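Local coordinates for protein receptor-type adenylate cyclase GRESAG 4.3 (Trypanosoma brucei, PDB 1FX4) that forms the catalytic domain of a class III adenylyl cyclase that converts ATP to cyclic AMP and diphosphate with the help of magnesium, at residues 14-19 with 64-69; 56-61 with 155-160; 7-12 with 143-148; 77-82 with 214-219; 39-44 with 83-88. All coordinates share one frame; numbering follows the deposited sequence.

Contact 1 of 5, residues 14-19 with 64-69; sequences TLIFTD and FMIASK. With MG (magnesium ion), chain B.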
# COMPACT_ATOMS: atom_id res chain seq x y z
N THR A 14 15.44 6.39 12.77
CA THR A 14 15.99 5.65 11.65
C THR A 14 14.82 4.87 11.08
O THR A 14 14.15 4.11 11.79
CB THR A 14 17.12 4.68 12.05
OG1 THR A 14 18.20 5.43 12.62
CG2 THR A 14 17.64 3.95 10.82
N LEU A 15 14.55 5.10 9.80
CA LEU A 15 13.47 4.42 9.14
C LEU A 15 14.01 3.42 8.15
O LEU A 15 15.02 3.68 7.48
CB LEU A 15 12.58 5.43 8.42
CG LEU A 15 11.83 6.39 9.34
CD1 LEU A 15 11.10 7.40 8.48
CD2 LEU A 15 10.86 5.61 10.22
N ILE A 16 13.36 2.27 8.08
CA ILE A 16 13.72 1.22 7.14
C ILE A 16 12.50 0.92 6.30
O ILE A 16 11.41 0.72 6.84
CB ILE A 16 14.05 -0.11 7.86
CG1 ILE A 16 15.16 0.08 8.89
CG2 ILE A 16 14.45 -1.17 6.81
CD1 ILE A 16 15.32 -1.14 9.80
N PHE A 17 12.65 0.98 4.98
CA PHE A 17 11.56 0.61 4.09
C PHE A 17 12.01 -0.64 3.34
O PHE A 17 13.16 -0.75 2.94
CB PHE A 17 11.22 1.72 3.09
CG PHE A 17 10.27 2.76 3.63
CD1 PHE A 17 10.76 3.85 4.34
CD2 PHE A 17 8.90 2.64 3.43
CE1 PHE A 17 9.88 4.81 4.83
CE2 PHE A 17 8.02 3.61 3.93
CZ PHE A 17 8.52 4.70 4.62
N THR A 18 11.10 -1.60 3.19
CA THR A 18 11.42 -2.82 2.46
C THR A 18 10.34 -3.11 1.46
O THR A 18 9.21 -2.65 1.61
CB THR A 18 11.47 -4.06 3.38
OG1 THR A 18 10.14 -4.43 3.77
CG2 THR A 18 12.31 -3.78 4.63
N ASP A 19 10.68 -3.87 0.43
CA ASP A 19 9.69 -4.31 -0.52
C ASP A 19 10.23 -5.54 -1.21
O ASP A 19 11.45 -5.71 -1.31
CB ASP A 19 9.34 -3.22 -1.53
CG ASP A 19 7.92 -3.35 -2.04
OD1 ASP A 19 7.28 -4.39 -1.79
OD2 ASP A 19 7.42 -2.41 -2.68
N PHE A 64 7.30 -3.21 4.10
CA PHE A 64 7.33 -2.91 5.53
C PHE A 64 7.93 -1.53 5.75
O PHE A 64 8.81 -1.09 5.00
CB PHE A 64 8.22 -3.91 6.30
CG PHE A 64 7.49 -5.11 6.82
CD1 PHE A 64 7.33 -6.23 6.01
CD2 PHE A 64 6.99 -5.13 8.12
CE1 PHE A 64 6.66 -7.36 6.50
CE2 PHE A 64 6.33 -6.26 8.61
CZ PHE A 64 6.17 -7.37 7.80
N MET A 65 7.40 -0.84 6.75
CA MET A 65 7.95 0.44 7.15
C MET A 65 8.30 0.17 8.61
O MET A 65 7.43 -0.18 9.42
CB MET A 65 6.93 1.55 7.06
CG MET A 65 7.52 2.89 7.48
SD MET A 65 6.31 4.21 7.40
CE MET A 65 7.24 5.55 8.19
N ILE A 66 9.58 0.30 8.93
CA ILE A 66 10.06 0.02 10.28
C ILE A 66 10.80 1.24 10.82
O ILE A 66 11.51 1.92 10.08
CB ILE A 66 11.02 -1.20 10.23
CG1 ILE A 66 10.28 -2.42 9.66
CG2 ILE A 66 11.55 -1.53 11.62
CD1 ILE A 66 11.20 -3.56 9.23
N ALA A 67 10.59 1.53 12.11
CA ALA A 67 11.25 2.65 12.75
C ALA A 67 12.13 2.10 13.86
O ALA A 67 11.80 1.08 14.46
CB ALA A 67 10.22 3.63 13.33
N SER A 68 13.23 2.79 14.14
CA SER A 68 14.16 2.36 15.18
C SER A 68 14.73 3.55 15.92
O SER A 68 15.01 4.58 15.32
CB SER A 68 15.31 1.56 14.56
OG SER A 68 16.26 1.16 15.53
N LYS A 69 14.87 3.42 17.24
CA LYS A 69 15.43 4.48 18.07
C LYS A 69 16.95 4.44 17.92
O LYS A 69 17.65 5.38 18.28
CB LYS A 69 15.08 4.25 19.55
CG LYS A 69 13.61 4.38 19.89
CD LYS A 69 13.38 4.06 21.37
CE LYS A 69 11.90 4.19 21.71
NZ LYS A 69 11.61 3.75 23.11
MG MG B . 5.29 -4.31 -2.92
O HOH W 1 17.62 6.19 15.03
O HOH W 2 5.46 -2.47 -4.53
O HOH W 3 7.02 -5.12 -4.45
O HOH W 4 4.08 -2.57 -1.58
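The central sheet of the cyclase catalytic domain contains this antiparallel strand pair, with Ile-16 facing Ile-66 in its middle. Their mutual bonds, Ile-16 N to Ile-66 O at 2.7 Å and Ile-66 N to Ile-16 O at 2.8 Å, are nearly straight, both at 166°, whereas Ser-68 N to Thr-14 O is more bent. The branched side chains of this pair lie level, CB of Ile-16 4.0 Å from CB of Ile-66, on the face they share with Thr-14, Thr-18, Phe-64 and Ser-68; helix 71-87 packs here through Ala-73 and Ala-74. On the other face, Met-65 stands fully extended beside Phe-17. Its CG rests over the ring, 3.9 Å from the Phe-17 centroid, and its SD follows obliquely at 4.5 Å from that centroid, a Met-aromatic contact. Next to them CD2 of Leu-15 touches CB of Ala-67 at 3.7 Å. Ala-164 of helix 159-170 packs on the Phe-17 side chain. The two strands belong to the beta-alpha-beta-beta-alpha-beta core of class III cyclases, and the metal site lies at one end of the pair. There OG1 of Thr-18, set between its own backbone N and carbonyl carbon (chi1 73°), accepts a bent bond from Phe-64 N at 3.1 Å. One residue further on, Asp-19 OD1 binds the magnesium ion at 2.3 Å and OD2 accepts a bond from one of the three waters on the metal. Asp-62, in the turn leading into strand 63-68, is the second protein ligand.

Contact 2 of 5, residues 56-61 with 155-160; sequences EVKTVG and DYYGRT
Val-57 overlaps Tyr-156 at the ring edge: CG2 lies 3.8 Å from CE1 of the tyrosine, close to the ring plane. Its other methyl, CG1, anti to the backbone N, meets OD2 of Asp-155 at 3.3 Å. Val-57 and Lys-58 form a classic beta bulge opposite Met-65, at an outer strand of the central sheet; the bulge turns both side chains toward the small hairpin strand 154-157, which runs across at 79°. Lys-58 leaves its backbone with CG between N and the carbonyl carbon (chi1 70°), then bends again at the third torsion, bringing NZ to OD1 of Asp-155 at 2.6 Å in a salt bridge. The place of NZ is less sure, as it lies very close to another atom of the model, probably of the like-charged Arg-87 of the second subunit, and the short length is doubtful. A water spans the same two groups, accepting from Lys-58 NZ and donating to Asp-155 OD2 at 2.8 Å. The phenol of Tyr-156 points elsewhere, its OH bonded to the carbonyl of Pro-6. The Asp-155 carboxylate is tied to its own strand as well: OD2 receives Tyr-156 N at 2.7 Å, on the anti side and 23° out of the carboxylate plane.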
# COMPACT_ATOMS: atom_id res chain seq x y z
N GLU A 56 7.33 -1.82 14.07
CA GLU A 56 6.63 -1.97 12.79
C GLU A 56 5.61 -0.84 12.70
O GLU A 56 4.62 -0.81 13.46
CB GLU A 56 5.91 -3.32 12.71
CG GLU A 56 5.06 -3.47 11.47
CD GLU A 56 4.37 -4.83 11.38
OE1 GLU A 56 3.36 -4.93 10.65
OE2 GLU A 56 4.84 -5.79 12.02
N VAL A 57 5.85 0.11 11.80
CA VAL A 57 4.96 1.24 11.63
C VAL A 57 3.73 0.80 10.86
O VAL A 57 2.61 0.99 11.32
CB VAL A 57 5.66 2.39 10.85
CG1 VAL A 57 4.75 3.61 10.76
CG2 VAL A 57 6.98 2.75 11.52
N LYS A 58 3.96 0.16 9.72
CA LYS A 58 2.87 -0.31 8.89
C LYS A 58 3.37 -1.27 7.83
O LYS A 58 4.56 -1.36 7.53
CB LYS A 58 2.20 0.87 8.19
CG LYS A 58 3.06 1.51 7.12
CD LYS A 58 2.46 2.80 6.60
CE LYS A 58 2.51 3.88 7.65
NZ LYS A 58 1.90 5.14 7.14
N THR A 59 2.41 -1.92 7.21
CA THR A 59 2.63 -2.87 6.14
C THR A 59 1.75 -2.38 4.97
O THR A 59 0.61 -1.99 5.18
CB THR A 59 2.18 -4.27 6.62
OG1 THR A 59 3.28 -4.96 7.24
CG2 THR A 59 1.63 -5.08 5.50
N VAL A 60 2.32 -2.30 3.78
CA VAL A 60 1.55 -1.88 2.60
C VAL A 60 1.88 -2.92 1.55
O VAL A 60 2.97 -2.90 0.97
CB VAL A 60 1.96 -0.49 2.09
CG1 VAL A 60 1.08 -0.07 0.90
CG2 VAL A 60 1.84 0.56 3.20
N GLY A 61 0.96 -3.86 1.34
CA GLY A 61 1.21 -4.94 0.40
C GLY A 61 2.30 -5.75 1.07
O GLY A 61 2.20 -6.04 2.27
N ASP A 155 3.22 6.95 13.76
CA ASP A 155 3.58 7.04 12.36
C ASP A 155 4.60 8.17 12.21
O ASP A 155 4.75 9.01 13.11
CB ASP A 155 2.37 7.28 11.46
CG ASP A 155 2.59 6.78 10.02
OD1 ASP A 155 1.58 6.58 9.32
OD2 ASP A 155 3.76 6.58 9.59
N TYR A 156 5.30 8.16 11.09
CA TYR A 156 6.35 9.13 10.83
C TYR A 156 6.19 9.73 9.45
O TYR A 156 6.19 9.03 8.45
CB TYR A 156 7.70 8.43 10.99
CG TYR A 156 7.80 7.72 12.32
CD1 TYR A 156 7.29 6.44 12.48
CD2 TYR A 156 8.31 8.37 13.43
CE1 TYR A 156 7.25 5.82 13.74
CE2 TYR A 156 8.29 7.76 14.69
CZ TYR A 156 7.75 6.49 14.83
OH TYR A 156 7.66 5.91 16.07
N TYR A 157 6.05 11.05 9.42
CA TYR A 157 5.85 11.79 8.18
C TYR A 157 6.94 12.84 8.01
O TYR A 157 7.71 13.11 8.93
CB TYR A 157 4.49 12.48 8.20
CG TYR A 157 3.33 11.52 8.14
CD1 TYR A 157 2.78 10.98 9.31
CD2 TYR A 157 2.79 11.13 6.92
CE1 TYR A 157 1.72 10.07 9.25
CE2 TYR A 157 1.73 10.22 6.85
CZ TYR A 157 1.21 9.70 8.02
OH TYR A 157 0.17 8.80 7.96
N GLY A 158 6.97 13.46 6.84
CA GLY A 158 7.97 14.48 6.58
C GLY A 158 9.02 14.01 5.60
O GLY A 158 9.00 12.86 5.15
N ARG A 159 9.95 14.90 5.28
CA ARG A 159 11.01 14.60 4.33
C ARG A 159 11.85 13.38 4.72
O ARG A 159 12.31 12.64 3.86
CB ARG A 159 11.91 15.83 4.10
CG ARG A 159 11.18 17.02 3.45
CD ARG A 159 12.14 18.12 2.98
NE ARG A 159 13.08 18.54 4.02
CZ ARG A 159 12.76 19.25 5.09
NH1 ARG A 159 11.50 19.65 5.29
NH2 ARG A 159 13.69 19.53 6.00
N THR A 160 12.02 13.14 6.02
CA THR A 160 12.80 12.01 6.51
C THR A 160 12.19 10.68 6.08
O THR A 160 12.88 9.79 5.59
CB THR A 160 12.96 12.04 8.04
OG1 THR A 160 13.81 13.13 8.40
CG2 THR A 160 13.58 10.74 8.56
O HOH W 5 3.95 7.18 6.86

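Contact 3 of 5, residues 7-12 with 143-148; sequences KEPTGP and CDIRYD
Cys-143 N donates to a water at 2.7 Å that also lies 2.6 Å from Gly-11 O, joining the two segments through solvent where no direct hydrogen bond links them. A second water sits between Pro-9 O and Cys-143 O, 2.7 Å from the latter. The direct contact falls to Ile-145. Its CG1 stands beside the backbone N and anti to the carbonyl carbon (chi1 -54°), and the extended branch sends CD1 end-on into the backbone of 7-9, at 3.4 Å from Glu-8 O and 3.7 Å from Lys-7 C. Pro-9 adds a looser touch, its CD 4.4 Å from CD1 of Ile-145. Glu-8 O therefore meets a methyl while it also accepts Gly-11 N at 2.9 Å, the bond that closes a type I beta turn from Glu-8 to Gly-11. NZ of Lys-7 is taken up by its own N-terminal stretch, bonding to Ala-5 O and Asn-2 O. Tyr-154 and Tyr-156 also touch Ile-145, across the two-stranded antiparallel hairpin formed by strands 144-147 and 154-157, against which the N-terminal loop packs just before entering strand 13-20.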
# COMPACT_ATOMS: atom_id res chain seq x y z
N LYS A 7 9.40 8.13 20.01
CA LYS A 7 8.32 9.04 20.39
C LYS A 7 8.69 10.49 20.62
O LYS A 7 7.82 11.31 20.91
CB LYS A 7 7.66 8.53 21.68
CG LYS A 7 7.26 7.09 21.64
CD LYS A 7 6.71 6.63 22.98
CE LYS A 7 6.39 5.16 22.94
NZ LYS A 7 7.62 4.38 22.65
N GLU A 8 9.97 10.82 20.50
CA GLU A 8 10.40 12.19 20.75
C GLU A 8 10.69 13.00 19.50
O GLU A 8 11.58 12.65 18.72
CB GLU A 8 11.64 12.19 21.64
CG GLU A 8 11.39 11.58 23.01
CD GLU A 8 12.63 11.61 23.90
OE1 GLU A 8 13.72 11.99 23.40
OE2 GLU A 8 12.51 11.27 25.10
N PRO A 9 9.94 14.10 19.29
CA PRO A 9 10.17 14.93 18.11
C PRO A 9 11.62 15.43 17.97
O PRO A 9 12.08 15.68 16.85
CB PRO A 9 9.16 16.08 18.27
CG PRO A 9 8.65 15.95 19.69
CD PRO A 9 8.70 14.50 19.99
N THR A 10 12.34 15.55 19.08
CA THR A 10 13.73 16.00 19.01
C THR A 10 14.71 14.86 18.75
O THR A 10 15.85 15.11 18.37
CB THR A 10 14.19 16.75 20.29
OG1 THR A 10 13.92 15.95 21.45
CG2 THR A 10 13.50 18.08 20.40
N GLY A 11 14.26 13.62 18.95
CA GLY A 11 15.14 12.48 18.73
C GLY A 11 15.13 11.97 17.29
O GLY A 11 14.05 11.69 16.74
N PRO A 12 16.30 11.88 16.63
CA PRO A 12 16.39 11.39 15.25
C PRO A 12 15.83 9.99 15.17
O PRO A 12 15.98 9.19 16.11
CB PRO A 12 17.90 11.39 14.99
CG PRO A 12 18.36 12.57 15.79
CD PRO A 12 17.61 12.39 17.09
N CYS A 143 11.96 13.41 12.48
CA CYS A 143 10.67 13.17 11.83
C CYS A 143 9.53 13.88 12.53
O CYS A 143 9.62 14.21 13.71
CB CYS A 143 10.30 11.68 11.92
SG CYS A 143 11.30 10.53 11.01
N ASP A 144 8.44 14.08 11.78
CA ASP A 144 7.23 14.62 12.37
C ASP A 144 6.55 13.33 12.82
O ASP A 144 6.19 12.48 11.99
CB ASP A 144 6.37 15.35 11.35
CG ASP A 144 6.90 16.75 11.04
OD1 ASP A 144 7.77 17.24 11.78
OD2 ASP A 144 6.42 17.36 10.06
N ILE A 145 6.49 13.13 14.13
CA ILE A 145 5.91 11.94 14.72
C ILE A 145 4.42 12.13 15.00
O ILE A 145 4.02 13.12 15.60
CB ILE A 145 6.65 11.59 16.02
CG1 ILE A 145 8.16 11.48 15.75
CG2 ILE A 145 6.10 10.29 16.62
CD1 ILE A 145 8.99 11.26 16.99
N ARG A 146 3.61 11.18 14.54
CA ARG A 146 2.17 11.24 14.76
C ARG A 146 1.67 10.04 15.54
O ARG A 146 2.04 8.90 15.26
CB ARG A 146 1.42 11.32 13.45
CG ARG A 146 1.60 12.63 12.74
CD ARG A 146 0.65 12.75 11.57
NE ARG A 146 1.12 13.79 10.66
CZ ARG A 146 0.80 13.85 9.37
NH1 ARG A 146 0.02 12.92 8.84
NH2 ARG A 146 1.32 14.81 8.61
N TYR A 147 0.86 10.33 16.55
CA TYR A 147 0.28 9.29 17.38
C TYR A 147 -1.16 9.09 16.98
O TYR A 147 -1.86 10.05 16.63
CB TYR A 147 0.37 9.68 18.86
CG TYR A 147 -0.32 8.71 19.79
CD1 TYR A 147 -1.45 9.09 20.52
CD2 TYR A 147 0.16 7.41 19.96
CE1 TYR A 147 -2.08 8.20 21.39
CE2 TYR A 147 -0.47 6.51 20.82
CZ TYR A 147 -1.58 6.92 21.54
OH TYR A 147 -2.19 6.04 22.41
N ASP A 148 -1.58 7.83 16.97
CA ASP A 148 -2.96 7.51 16.64
C ASP A 148 -3.60 7.04 17.94
O ASP A 148 -3.10 6.12 18.59
CB ASP A 148 -3.04 6.43 15.57
CG ASP A 148 -4.42 6.30 14.97
OD1 ASP A 148 -5.26 7.20 15.20
OD2 ASP A 148 -4.67 5.31 14.26
O HOH W 6 12.28 12.85 15.15
O HOH W 7 11.22 16.15 14.61

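Contact 4 of 5, residues 77-82 with 214-219; sequences LAQELQ and YQLNAV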
# COMPACT_ATOMS: atom_id res chain seq x y z
N LEU A 77 19.33 -5.19 11.63
CA LEU A 77 18.10 -5.82 11.18
C LEU A 77 18.15 -6.04 9.66
O LEU A 77 17.85 -7.12 9.18
CB LEU A 77 16.88 -4.97 11.56
CG LEU A 77 15.49 -5.56 11.21
CD1 LEU A 77 14.40 -4.93 12.08
CD2 LEU A 77 15.16 -5.33 9.73
N ALA A 78 18.55 -5.00 8.92
CA ALA A 78 18.63 -5.10 7.46
C ALA A 78 19.62 -6.17 7.01
O ALA A 78 19.36 -6.92 6.06
CB ALA A 78 18.99 -3.75 6.87
N GLN A 79 20.76 -6.25 7.68
CA GLN A 79 21.77 -7.23 7.33
C GLN A 79 21.26 -8.63 7.63
O GLN A 79 21.40 -9.53 6.80
CB GLN A 79 23.06 -6.96 8.10
CG GLN A 79 24.11 -8.03 7.89
CD GLN A 79 25.49 -7.52 8.23
OE1 GLN A 79 26.13 -8.02 9.16
NE2 GLN A 79 25.95 -6.52 7.50
N GLU A 80 20.65 -8.81 8.79
CA GLU A 80 20.13 -10.11 9.16
C GLU A 80 18.96 -10.49 8.26
O GLU A 80 18.75 -11.67 7.97
CB GLU A 80 19.72 -10.15 10.63
CG GLU A 80 19.77 -11.55 11.21
CD GLU A 80 21.13 -12.22 11.04
OE1 GLU A 80 21.16 -13.45 10.81
OE2 GLU A 80 22.18 -11.52 11.12
N LEU A 81 18.22 -9.49 7.80
CA LEU A 81 17.11 -9.77 6.91
C LEU A 81 17.65 -10.47 5.66
O LEU A 81 17.19 -11.55 5.31
CB LEU A 81 16.37 -8.47 6.54
CG LEU A 81 15.08 -8.60 5.72
CD1 LEU A 81 14.31 -7.29 5.83
CD2 LEU A 81 15.35 -8.93 4.27
N GLN A 82 18.64 -9.88 4.99
CA GLN A 82 19.19 -10.48 3.78
C GLN A 82 19.74 -11.90 4.03
O GLN A 82 19.49 -12.82 3.23
CB GLN A 82 20.27 -9.59 3.18
CG GLN A 82 19.76 -8.21 2.78
CD GLN A 82 18.73 -8.30 1.67
OE1 GLN A 82 18.63 -9.32 0.98
NE2 GLN A 82 17.96 -7.22 1.48
N TYR A 214 25.20 4.39 0.36
CA TYR A 214 26.13 3.37 0.86
C TYR A 214 25.46 2.01 0.85
O TYR A 214 24.38 1.85 1.42
CB TYR A 214 26.58 3.70 2.28
CG TYR A 214 27.39 4.97 2.32
CD1 TYR A 214 26.76 6.21 2.37
CD2 TYR A 214 28.78 4.93 2.21
CE1 TYR A 214 27.49 7.38 2.30
CE2 TYR A 214 29.52 6.09 2.14
CZ TYR A 214 28.87 7.31 2.18
OH TYR A 214 29.60 8.47 2.07
N GLN A 215 26.11 1.04 0.20
CA GLN A 215 25.58 -0.32 0.10
C GLN A 215 26.13 -1.18 1.22
O GLN A 215 27.34 -1.34 1.34
CB GLN A 215 25.97 -0.92 -1.25
CG GLN A 215 25.64 -2.38 -1.43
CD GLN A 215 26.14 -2.89 -2.78
OE1 GLN A 215 27.06 -3.72 -2.86
NE2 GLN A 215 25.56 -2.39 -3.84
N LEU A 216 25.22 -1.71 2.03
CA LEU A 216 25.59 -2.59 3.13
C LEU A 216 25.71 -3.97 2.50
O LEU A 216 24.72 -4.54 2.01
CB LEU A 216 24.50 -2.60 4.20
CG LEU A 216 24.68 -3.57 5.37
CD1 LEU A 216 25.91 -3.17 6.19
CD2 LEU A 216 23.43 -3.58 6.26
N ASN A 217 26.93 -4.51 2.48
CA ASN A 217 27.19 -5.82 1.89
C ASN A 217 26.81 -6.95 2.84
O ASN A 217 27.67 -7.68 3.33
CB ASN A 217 28.65 -5.91 1.49
CG ASN A 217 29.05 -4.83 0.52
OD1 ASN A 217 30.13 -4.24 0.62
ND2 ASN A 217 28.17 -4.57 -0.45
N ALA A 218 25.51 -7.10 3.06
CA ALA A 218 24.97 -8.12 3.97
C ALA A 218 25.30 -9.54 3.55
O ALA A 218 25.50 -10.40 4.39
CB ALA A 218 23.48 -7.94 4.12
N VAL A 219 25.32 -9.79 2.24
CA VAL A 219 25.65 -11.10 1.71
C VAL A 219 26.81 -10.81 0.75
O VAL A 219 26.60 -10.52 -0.44
CB VAL A 219 24.45 -11.71 0.93
CG1 VAL A 219 24.82 -13.09 0.34
CG2 VAL A 219 23.24 -11.85 1.86
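Gln-79 and Leu-216 cross at about a right angle. The glutamine leaves its helix with CG anti to the backbone N (chi1 174°) and stays extended, laying its length across the leucine: CB is 3.9 Å from CD2 of Leu-216, and NE2 comes to 3.6 Å from CD1 of the same leucine, a polar end resting on a methyl. CD2 of Leu-216 also reaches toward Ala-78, at 4.5 Å from its CB. Ala-218 points straight at the helix, and its single methyl drops between residues one turn apart, 3.7 Å from Gln-79 CA and 3.7 Å from Gln-82 CB. This small side chain lets the backbones come close, with CA of Gln-79 and CA of Ala-218 only 4.7 Å apart. Val-219 extends the patch by placing CG2 4.0 Å from CB of Gln-82. Gln-82 takes part through its base alone; a bend at the second torsion (chi2 -64°) swings the amide elsewhere, where NE2 bonds to Val-134 O and OE1 accepts from Arg-222. The chain of 214-219 turns after its strand through an inverse gamma turn centred on Asn-217, which brings Leu-216 and Ala-218 both onto the helix. Helix 71-87 packs on a face of the central sheet, with Ala-78 touching Val-136 and Ile-138 of strand 134-141 and Val-176 of strand 176-179, the neighbour of strand 211-216, while Leu-77 and Leu-81 turn to Leu-48 of helix 34-51.

Contact 5 of 5, residues 39-44 with 83-88; sequences ATHHRL and LCFLRL. Unlike the reference sequence in segment 83-88: Cys-84 (reference Arg).
Leu-44 sets CD1 over one face of the Phe-85 ring, 3.9 Å from its centroid and 19° off the normal, a CH-pi contact. His-41, its CG anti to the backbone N (chi1 159°), carries its imidazole to the rim of the same ring, CD2 3.4 Å from CE2 of Phe-85. The two ring planes stand at 85°, yet the pair is oblique, with centroids 5.4 Å apart. Leu-88, just past the end of helix 71-87, finishes the layer: its CD1 meets CD2 of Leu-44 at 3.9 Å, and its CD2 meets CG2 of Thr-40 tip to tip at 3.8 Å. Further out, Trp-90 touches Phe-85, and Val-134 touches both Phe-85 and His-41, placing this packing beside the Val-134 end of strand 134-141, an inner strand of the central sheet. The hydroxyl of Thr-40 is turned back to Asp-36 O within its own helix. His-41 ND1 lies 2.9 Å from His-42 ND1 in a hydrogen bond, and His-42 in turn packs edge-to-face with Phe-64. His-41 is near the metal site, about 4 Å between its side chain and that of Asp-62. Chemically the interface is carbon against carbon, with no hydrogen bond across it, while the histidine pair implies that one ND1 carries the shared proton and the other accepts it.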
# COMPACT_ATOMS: atom_id res chain seq x y z
N ALA A 39 3.86 -14.95 3.36
CA ALA A 39 3.52 -15.14 4.76
C ALA A 39 4.81 -15.42 5.53
O ALA A 39 5.01 -14.93 6.63
CB ALA A 39 2.53 -16.30 4.92
N THR A 40 5.71 -16.20 4.91
CA THR A 40 6.99 -16.53 5.53
C THR A 40 7.81 -15.24 5.65
O THR A 40 8.40 -14.96 6.70
CB THR A 40 7.75 -17.58 4.68
OG1 THR A 40 6.98 -18.79 4.65
CG2 THR A 40 9.12 -17.88 5.24
N HIS A 41 7.80 -14.45 4.58
CA HIS A 41 8.50 -13.17 4.52
C HIS A 41 8.06 -12.31 5.70
O HIS A 41 8.91 -11.77 6.44
CB HIS A 41 8.18 -12.51 3.16
CG HIS A 41 8.38 -11.03 3.11
ND1 HIS A 41 7.43 -10.13 3.54
CD2 HIS A 41 9.36 -10.28 2.54
CE1 HIS A 41 7.81 -8.90 3.24
NE2 HIS A 41 8.98 -8.97 2.63
N HIS A 42 6.74 -12.20 5.93
CA HIS A 42 6.24 -11.39 7.05
C HIS A 42 6.69 -11.93 8.40
O HIS A 42 7.04 -11.17 9.31
CB HIS A 42 4.72 -11.29 7.04
CG HIS A 42 4.19 -10.30 6.05
ND1 HIS A 42 4.83 -10.04 4.85
CD2 HIS A 42 3.11 -9.49 6.08
CE1 HIS A 42 4.16 -9.11 4.20
NE2 HIS A 42 3.11 -8.76 4.92
N ARG A 43 6.66 -13.25 8.56
CA ARG A 43 7.08 -13.85 9.82
C ARG A 43 8.56 -13.59 10.10
O ARG A 43 8.94 -13.27 11.22
CB ARG A 43 6.81 -15.35 9.85
CG ARG A 43 5.41 -15.74 10.23
CD ARG A 43 5.35 -17.22 10.63
NE ARG A 43 6.14 -18.06 9.73
CZ ARG A 43 5.73 -18.51 8.54
NH1 ARG A 43 4.52 -18.20 8.09
NH2 ARG A 43 6.55 -19.23 7.79
N LEU A 44 9.40 -13.75 9.07
CA LEU A 44 10.83 -13.54 9.24
C LEU A 44 11.11 -12.10 9.62
O LEU A 44 11.85 -11.83 10.57
CB LEU A 44 11.61 -13.86 7.96
CG LEU A 44 11.57 -15.30 7.44
CD1 LEU A 44 12.36 -15.36 6.13
CD2 LEU A 44 12.17 -16.25 8.48
N LEU A 83 20.45 -12.06 5.14
CA LEU A 83 21.02 -13.36 5.48
C LEU A 83 19.96 -14.42 5.80
O LEU A 83 20.07 -15.56 5.36
CB LEU A 83 22.01 -13.22 6.64
CG LEU A 83 23.28 -12.46 6.26
CD1 LEU A 83 24.04 -12.02 7.49
CD2 LEU A 83 24.16 -13.34 5.35
N CYS A 84 18.93 -14.03 6.56
CA CYS A 84 17.86 -14.94 6.93
C CYS A 84 17.12 -15.42 5.69
O CYS A 84 16.89 -16.61 5.51
CB CYS A 84 16.88 -14.27 7.90
SG CYS A 84 17.55 -14.08 9.61
N PHE A 85 16.77 -14.49 4.82
CA PHE A 85 16.05 -14.84 3.58
C PHE A 85 16.91 -15.74 2.69
O PHE A 85 16.40 -16.64 2.03
CB PHE A 85 15.65 -13.56 2.83
CG PHE A 85 14.36 -12.97 3.31
CD1 PHE A 85 14.23 -12.46 4.59
CD2 PHE A 85 13.26 -12.92 2.45
CE1 PHE A 85 13.01 -11.91 5.03
CE2 PHE A 85 12.04 -12.38 2.89
CZ PHE A 85 11.93 -11.87 4.17
N LEU A 86 18.22 -15.50 2.67
CA LEU A 86 19.12 -16.31 1.86
C LEU A 86 19.24 -17.74 2.40
O LEU A 86 19.24 -18.70 1.64
CB LEU A 86 20.53 -15.69 1.83
CG LEU A 86 21.67 -16.57 1.27
CD1 LEU A 86 21.40 -16.94 -0.19
CD2 LEU A 86 22.99 -15.85 1.41
N ARG A 87 19.31 -17.86 3.72
CA ARG A 87 19.47 -19.16 4.36
C ARG A 87 18.22 -20.01 4.48
O ARG A 87 18.31 -21.24 4.55
CB ARG A 87 20.17 -18.99 5.71
CG ARG A 87 21.59 -18.46 5.56
CD ARG A 87 22.24 -18.09 6.90
NE ARG A 87 23.59 -17.54 6.69
CZ ARG A 87 24.20 -16.68 7.52
NH1 ARG A 87 23.60 -16.26 8.63
NH2 ARG A 87 25.41 -16.22 7.21
N LEU A 88 17.04 -19.38 4.46
CA LEU A 88 15.79 -20.13 4.58
C LEU A 88 15.53 -21.09 3.42
O LEU A 88 15.84 -20.77 2.27
CB LEU A 88 14.61 -19.17 4.67
CG LEU A 88 13.33 -19.91 5.03
CD1 LEU A 88 12.87 -19.48 6.42
CD2 LEU A 88 12.24 -19.66 4.00

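In the fold
From the N terminus, contact 3 opens first, its loop 7-12 waiting until strand 144-147 to close. Nested within that span are contact 1, which pairs strand 13-20 with strand 63-68, and contact 5, which joins helices 34-51 and 71-87; these two cross. Contact 2 begins at strand 55-60, inside the loop of contact 1, and ends at the hairpin strand 154-157, so it crosses contacts 1, 3 and 5. Contact 4 starts after contact 1 has closed, shares helix 71-87 with contact 5, and crosses contacts 2, 3 and 5 to reach strand 211-216. Together they tie the central sheet to its helices and to the peripheral hairpin.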